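PDB 3R0O: carnitinyl-CoA dehydratase, which probably catalyses the reversible dehydration of carnitinyl-CoA to crotonobetainyl-CoA, as a lyase of the enoyl-CoA hydratase/isomerase (crotonase) family. Local coordinates for residues I106-I111 against S216-K221; N115-G120 against S137-L142. One frame throughout, in Å; residues are numbered along the deposited sequence.

Interaction 1 of 2, residues I106-I111 against S216-K221; sequences IDKPTI and SVQASK. With EDO (1,2-ethanediol), chain D.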
loop_
_atom_site.group_PDB
_atom_site.type_symbol
_atom_site.label_atom_id
_atom_site.label_comp_id
_atom_site.label_asym_id
_atom_site.label_seq_id
_atom_site.Cartn_x
_atom_site.Cartn_y
_atom_site.Cartn_z
ATOM N N ILE A 106 -3.063 14.778 15.947
ATOM C CA ILE A 106 -2.174 15.365 16.963
ATOM C C ILE A 106 -0.751 14.830 16.788
ATOM O O ILE A 106 -0.547 13.776 16.183
ATOM C CB ILE A 106 -2.666 15.103 18.407
ATOM C CG1 ILE A 106 -2.673 13.605 18.759
ATOM C CG2 ILE A 106 -4.075 15.669 18.607
ATOM C CD1 ILE A 106 -2.775 13.318 20.279
ATOM N N ASP A 107 0.233 15.537 17.344
ATOM C CA ASP A 107 1.637 15.153 17.206
ATOM C C ASP A 107 2.001 13.874 17.950
ATOM O O ASP A 107 2.912 13.161 17.549
ATOM C CB ASP A 107 2.539 16.281 17.704
ATOM C CG ASP A 107 2.472 17.522 16.826
ATOM O OD1 ASP A 107 2.368 17.408 15.585
ATOM O OD2 ASP A 107 2.553 18.617 17.390
ATOM N N LYS A 108 1.284 13.603 19.040
ATOM C CA LYS A 108 1.584 12.487 19.935
ATOM C C LYS A 108 1.083 11.163 19.338
ATOM O O LYS A 108 0.005 11.113 18.754
ATOM C CB LYS A 108 0.941 12.730 21.312
ATOM C CG LYS A 108 1.042 14.177 21.833
ATOM C CD LYS A 108 2.502 14.667 21.927
ATOM C CE LYS A 108 2.552 16.208 22.149
ATOM N NZ LYS A 108 2.259 16.552 23.554
ATOM N N PRO A 109 1.887 10.087 19.442
ATOM C CA PRO A 109 1.429 8.791 18.909
ATOM C C PRO A 109 0.211 8.262 19.659
ATOM O O PRO A 109 0.094 8.427 20.882
ATOM C CB PRO A 109 2.630 7.863 19.150
ATOM C CG PRO A 109 3.750 8.721 19.164
ATOM C CD PRO A 109 3.297 10.011 19.864
ATOM N N THR A 110 -0.714 7.675 18.917
ATOM C CA THR A 110 -1.936 7.178 19.519
ATOM C C THR A 110 -1.972 5.674 19.323
ATOM O O THR A 110 -1.619 5.171 18.255
ATOM C CB THR A 110 -3.171 7.806 18.877
ATOM O OG1 THR A 110 -3.111 7.613 17.454
ATOM C CG2 THR A 110 -3.254 9.342 19.192
ATOM N N ILE A 111 -2.400 4.967 20.358
ATOM C CA ILE A 111 -2.480 3.512 20.320
ATOM C C ILE A 111 -3.902 3.103 20.668
ATOM O O ILE A 111 -4.380 3.421 21.765
ATOM C CB ILE A 111 -1.508 2.881 21.346
ATOM C CG1 ILE A 111 -0.052 3.227 20.992
ATOM C CG2 ILE A 111 -1.670 1.334 21.402
ATOM C CD1 ILE A 111 0.921 2.996 22.179
ATOM N N SER A 216 11.478 13.866 18.124
ATOM C CA SER A 216 11.817 12.970 17.009
ATOM C C SER A 216 10.644 12.112 16.626
ATOM O O SER A 216 10.367 11.905 15.439
ATOM C CB SER A 216 12.973 12.027 17.368
ATOM O OG SER A 216 14.204 12.728 17.436
ATOM N N VAL A 217 9.984 11.576 17.641
ATOM C CA VAL A 217 8.859 10.680 17.436
ATOM C C VAL A 217 7.740 11.477 16.741
ATOM O O VAL A 217 7.146 11.024 15.754
ATOM C CB VAL A 217 8.386 10.065 18.778
ATOM C CG1 VAL A 217 7.034 9.361 18.623
ATOM C CG2 VAL A 217 9.450 9.059 19.335
ATOM N N GLN A 218 7.504 12.678 17.249
ATOM C CA GLN A 218 6.458 13.546 16.749
ATOM C C GLN A 218 6.737 14.069 15.329
ATOM O O GLN A 218 5.841 14.057 14.500
ATOM C CB GLN A 218 6.175 14.669 17.760
ATOM C CG GLN A 218 5.698 14.098 19.113
ATOM C CD GLN A 218 5.776 15.089 20.266
ATOM O OE1 GLN A 218 5.698 16.304 20.049
ATOM N NE2 GLN A 218 5.914 14.566 21.519
ATOM N N ALA A 219 7.974 14.481 15.048
ATOM C CA ALA A 219 8.379 14.895 13.694
ATOM C C ALA A 219 8.244 13.736 12.734
ATOM O O ALA A 219 7.746 13.903 11.615
ATOM C CB ALA A 219 9.827 15.438 13.688
ATOM N N SER A 220 8.656 12.546 13.178
ATOM C CA SER A 220 8.517 11.340 12.374
ATOM C C SER A 220 7.046 11.063 12.071
ATOM O O SER A 220 6.698 10.725 10.925
ATOM C CB SER A 220 9.222 10.120 13.016
ATOM O OG SER A 220 10.638 10.345 13.130
ATOM N N LYS A 221 6.179 11.228 13.077
ATOM C CA LYS A 221 4.735 11.044 12.849
ATOM C C LYS A 221 4.206 11.987 11.762
ATOM O O LYS A 221 3.474 11.537 10.860
ATOM C CB LYS A 221 3.919 11.175 14.137
ATOM C CG LYS A 221 2.442 11.009 13.905
ATOM C CD LYS A 221 1.631 11.094 15.174
ATOM C CE LYS A 221 0.137 11.078 14.800
ATOM N NZ LYS A 221 -0.780 10.929 15.998
HETATM C C1 EDO D . -6.529 10.769 16.833
HETATM O O1 EDO D . -5.438 11.679 17.007
HETATM C C2 EDO D . -6.153 9.680 15.836
HETATM O O2 EDO D . -4.792 9.274 16.063
HETATM O O HOH W 1 -3.106 11.842 15.276
#

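Interaction 2 of 2, residues N115-G120 against S137-L142; sequences NGTALG and SASFGL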
loop_
_atom_site.group_PDB
_atom_site.type_symbol
_atom_site.label_atom_id
_atom_site.label_comp_id
_atom_site.label_asym_id
_atom_site.label_seq_id
_atom_site.Cartn_x
_atom_site.Cartn_y
_atom_site.Cartn_z
ATOM N N ASN A 115 -10.117 -3.787 23.298
ATOM C CA ASN A 115 -10.499 -4.690 24.379
ATOM C C ASN A 115 -11.674 -5.606 24.057
ATOM O O ASN A 115 -12.117 -6.391 24.916
ATOM C CB ASN A 115 -10.904 -3.849 25.594
ATOM C CG ASN A 115 -12.057 -2.897 25.279
ATOM O OD1 ASN A 115 -11.882 -1.908 24.573
ATOM N ND2 ASN A 115 -13.247 -3.204 25.802
ATOM N N GLY A 116 -12.219 -5.491 22.853
ATOM C CA GLY A 116 -13.369 -6.329 22.477
ATOM C C GLY A 116 -13.800 -6.020 21.061
ATOM O O GLY A 116 -13.013 -5.498 20.278
ATOM N N THR A 117 -15.042 -6.341 20.733
ATOM C CA THR A 117 -15.588 -6.097 19.398
ATOM C C THR A 117 -15.382 -4.636 18.959
ATOM O O THR A 117 -15.591 -3.705 19.758
ATOM C CB THR A 117 -17.096 -6.490 19.361
ATOM O OG1 THR A 117 -17.230 -7.846 19.800
ATOM C CG2 THR A 117 -17.665 -6.409 17.964
ATOM N N ALA A 118 -14.955 -4.458 17.705
ATOM C CA ALA A 118 -14.683 -3.140 17.125
ATOM C C ALA A 118 -15.243 -3.057 15.710
ATOM O O ALA A 118 -14.469 -2.995 14.742
ATOM C CB ALA A 118 -13.182 -2.877 17.088
ATOM N N LEU A 119 -16.567 -3.076 15.586
ATOM C CA LEU A 119 -17.229 -3.051 14.288
ATOM C C LEU A 119 -17.625 -1.607 13.981
ATOM O O LEU A 119 -17.791 -0.801 14.900
ATOM C CB LEU A 119 -18.432 -4.018 14.246
ATOM C CG LEU A 119 -18.093 -5.510 14.501
ATOM C CD1 LEU A 119 -19.312 -6.419 14.590
ATOM C CD2 LEU A 119 -17.051 -6.123 13.540
ATOM N N GLY A 120 -17.689 -1.257 12.699
ATOM C CA GLY A 120 -18.093 0.083 12.294
ATOM C C GLY A 120 -17.207 1.200 12.820
ATOM O O GLY A 120 -15.979 1.203 12.607
ATOM N N SER A 137 -10.272 -12.094 21.324
ATOM C CA SER A 137 -11.658 -12.154 20.867
ATOM C C SER A 137 -12.147 -10.875 20.149
ATOM O O SER A 137 -13.318 -10.783 19.796
ATOM C CB SER A 137 -12.581 -12.550 22.026
ATOM O OG SER A 137 -12.778 -11.427 22.855
ATOM N N ALA A 138 -11.256 -9.909 19.913
ATOM C CA ALA A 138 -11.639 -8.692 19.168
ATOM C C ALA A 138 -11.877 -9.017 17.682
ATOM O O ALA A 138 -11.359 -9.989 17.143
ATOM C CB ALA A 138 -10.590 -7.618 19.307
ATOM N N SER A 139 -12.683 -8.209 17.028
ATOM C CA SER A 139 -12.852 -8.335 15.589
ATOM C C SER A 139 -13.098 -6.953 15.031
ATOM O O SER A 139 -13.523 -6.046 15.763
ATOM C CB SER A 139 -14.015 -9.251 15.253
ATOM O OG SER A 139 -15.207 -8.739 15.825
ATOM N N PHE A 140 -12.815 -6.810 13.740
ATOM C CA PHE A 140 -12.924 -5.557 13.036
ATOM C C PHE A 140 -13.840 -5.767 11.829
ATOM O O PHE A 140 -14.003 -6.885 11.334
ATOM C CB PHE A 140 -11.526 -5.077 12.612
ATOM C CG PHE A 140 -10.548 -4.956 13.779
ATOM C CD1 PHE A 140 -10.327 -3.734 14.389
ATOM C CD2 PHE A 140 -9.868 -6.087 14.267
ATOM C CE1 PHE A 140 -9.443 -3.615 15.469
ATOM C CE2 PHE A 140 -9.010 -5.992 15.350
ATOM C CZ PHE A 140 -8.784 -4.750 15.954
ATOM N N GLY A 141 -14.462 -4.692 11.378
ATOM C CA GLY A 141 -15.250 -4.734 10.170
ATOM C C GLY A 141 -15.980 -3.422 9.963
ATOM O O GLY A 141 -16.007 -2.566 10.840
ATOM N N LEU A 142 -16.549 -3.282 8.771
ATOM C CA LEU A 142 -17.357 -2.133 8.403
ATOM C C LEU A 142 -18.699 -2.651 7.874
ATOM O O LEU A 142 -18.902 -2.750 6.659
ATOM C CB LEU A 142 -16.617 -1.315 7.341
ATOM C CG LEU A 142 -15.297 -0.725 7.857
ATOM C CD1 LEU A 142 -14.549 -0.029 6.759
ATOM C CD2 LEU A 142 -15.562 0.214 9.019
HETATM O O HOH W 2 -15.425 -9.342 18.486
#

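Interaction 1 of 2, residues I106-I111 against S216-K221
Lys221 reaches out from its helix with every side-chain torsion extended, so that its ammonium group arrives end-on among the carbonyls of the 106-109 loop. NZ donates to Ile106 O at 2.9 Å, approaching with a tilt of 27° from that carbonyl plane. A second bond runs from Lys221 NZ to Lys108 O, also at 2.9 Å. Here the donor stands well above the carbonyl plane, 44° out of it. Water 1 takes a further bond from Lys221 NZ at 2.6 Å, and this water also accepts from the backbone N of Ile106. The charge itself is answered by a salt bridge to Asp130, whose carboxylate oxygen OD2 also receives the backbone N of Thr110, while Phe105 makes a cation-pi contact. The buried ammonium thus ties the approach to strand 110-114, a member of the mixed sheet of this crotonase fold, to helix 214-225, which also packs on a second subunit through Ser216, Val217, Ala219 and Ser220. Gln218 lies one helical turn back, with its CG 3.3 Å from Asp107 O. The side chains of Gln218 and Lys108 cross obliquely: the lysine leaves its backbone heading away from the helix, but a bend at chi2 (-57°) brings its CD to 3.4 Å from Gln218 NE2. Lys108 NZ continues past this amide to the carbonyls of Ala54 and Val60, and Asp107 turns its carboxylate to Arg222. Pro109 and Val217 meet at about a right angle, and CG of the proline ring presses on Val217 CG1 at 3.4 Å, a tight carbon pair. Beyond water 1 sits an ethanediol molecule, probably from the crystallisation liquor, whose O2 shares a hydrogen bond of 2.7 Å with Thr110 OG1.

Interaction 2 of 2, residues N115-G120 against S137-L142
The short, weakly bonded strand 118-119, which leads into helix 121-128, runs parallel to strand 139-141 in the small three-stranded sheet of the crotonase fold. Two backbone bonds join the segments: Ala118 N donates to Ser139 O at 2.9 Å, nearly along the C=O axis (166°), and Gly120 N to Gly141 O at 2.8 Å. Between them Ala118 O faces the CA-H of Phe140, a CH...O contact of 3.4 Å from Phe140 CA with 169° at the hydrogen. Ser123 OG of the following helix bonds to both Ala118 O and Gly141 N. On one face Ala118 CB lies 4.0 Å from Phe140 CD1, meeting the ring obliquely. On the other, Leu119 brings CD2 to 3.7 Å from the backbone C of Phe140, lying over Gly141, which has no side chain to stand in its way. Ser139 OG, placed between its own N and carbonyl carbon (chi1 59°), lies 2.7 Å from water 2, which also bonds to Thr117 OG1 and donates to Ser137 O. Gly120, with positive phi, is the N-cap of helix 121-128; in crotonases the start of this helix typically contributes a backbone N-H to the oxyanion hole.

How the interactions relate
From the N terminus, the chain runs through the 106-109 loop into strand 110-114, and the segment 115-120 follows directly. Helix 121-128 and strand 131-135 come next before 137-142 returns to close the short loop of interaction 2, with 16 residues between its segments. Only much later, after 104 intervening residues, does helix 214-225 come back to close interaction 1, so interaction 2 is nested inside the larger loop. Their centres lie about 25 Å apart, and the two share no direct contact across space. Asp130, which is partner to Lys221, belongs to the inner loop. Interaction 1 ties the large sheet to a late helix at a subunit interface; interaction 2 pairs two of the three strands of the small sheet.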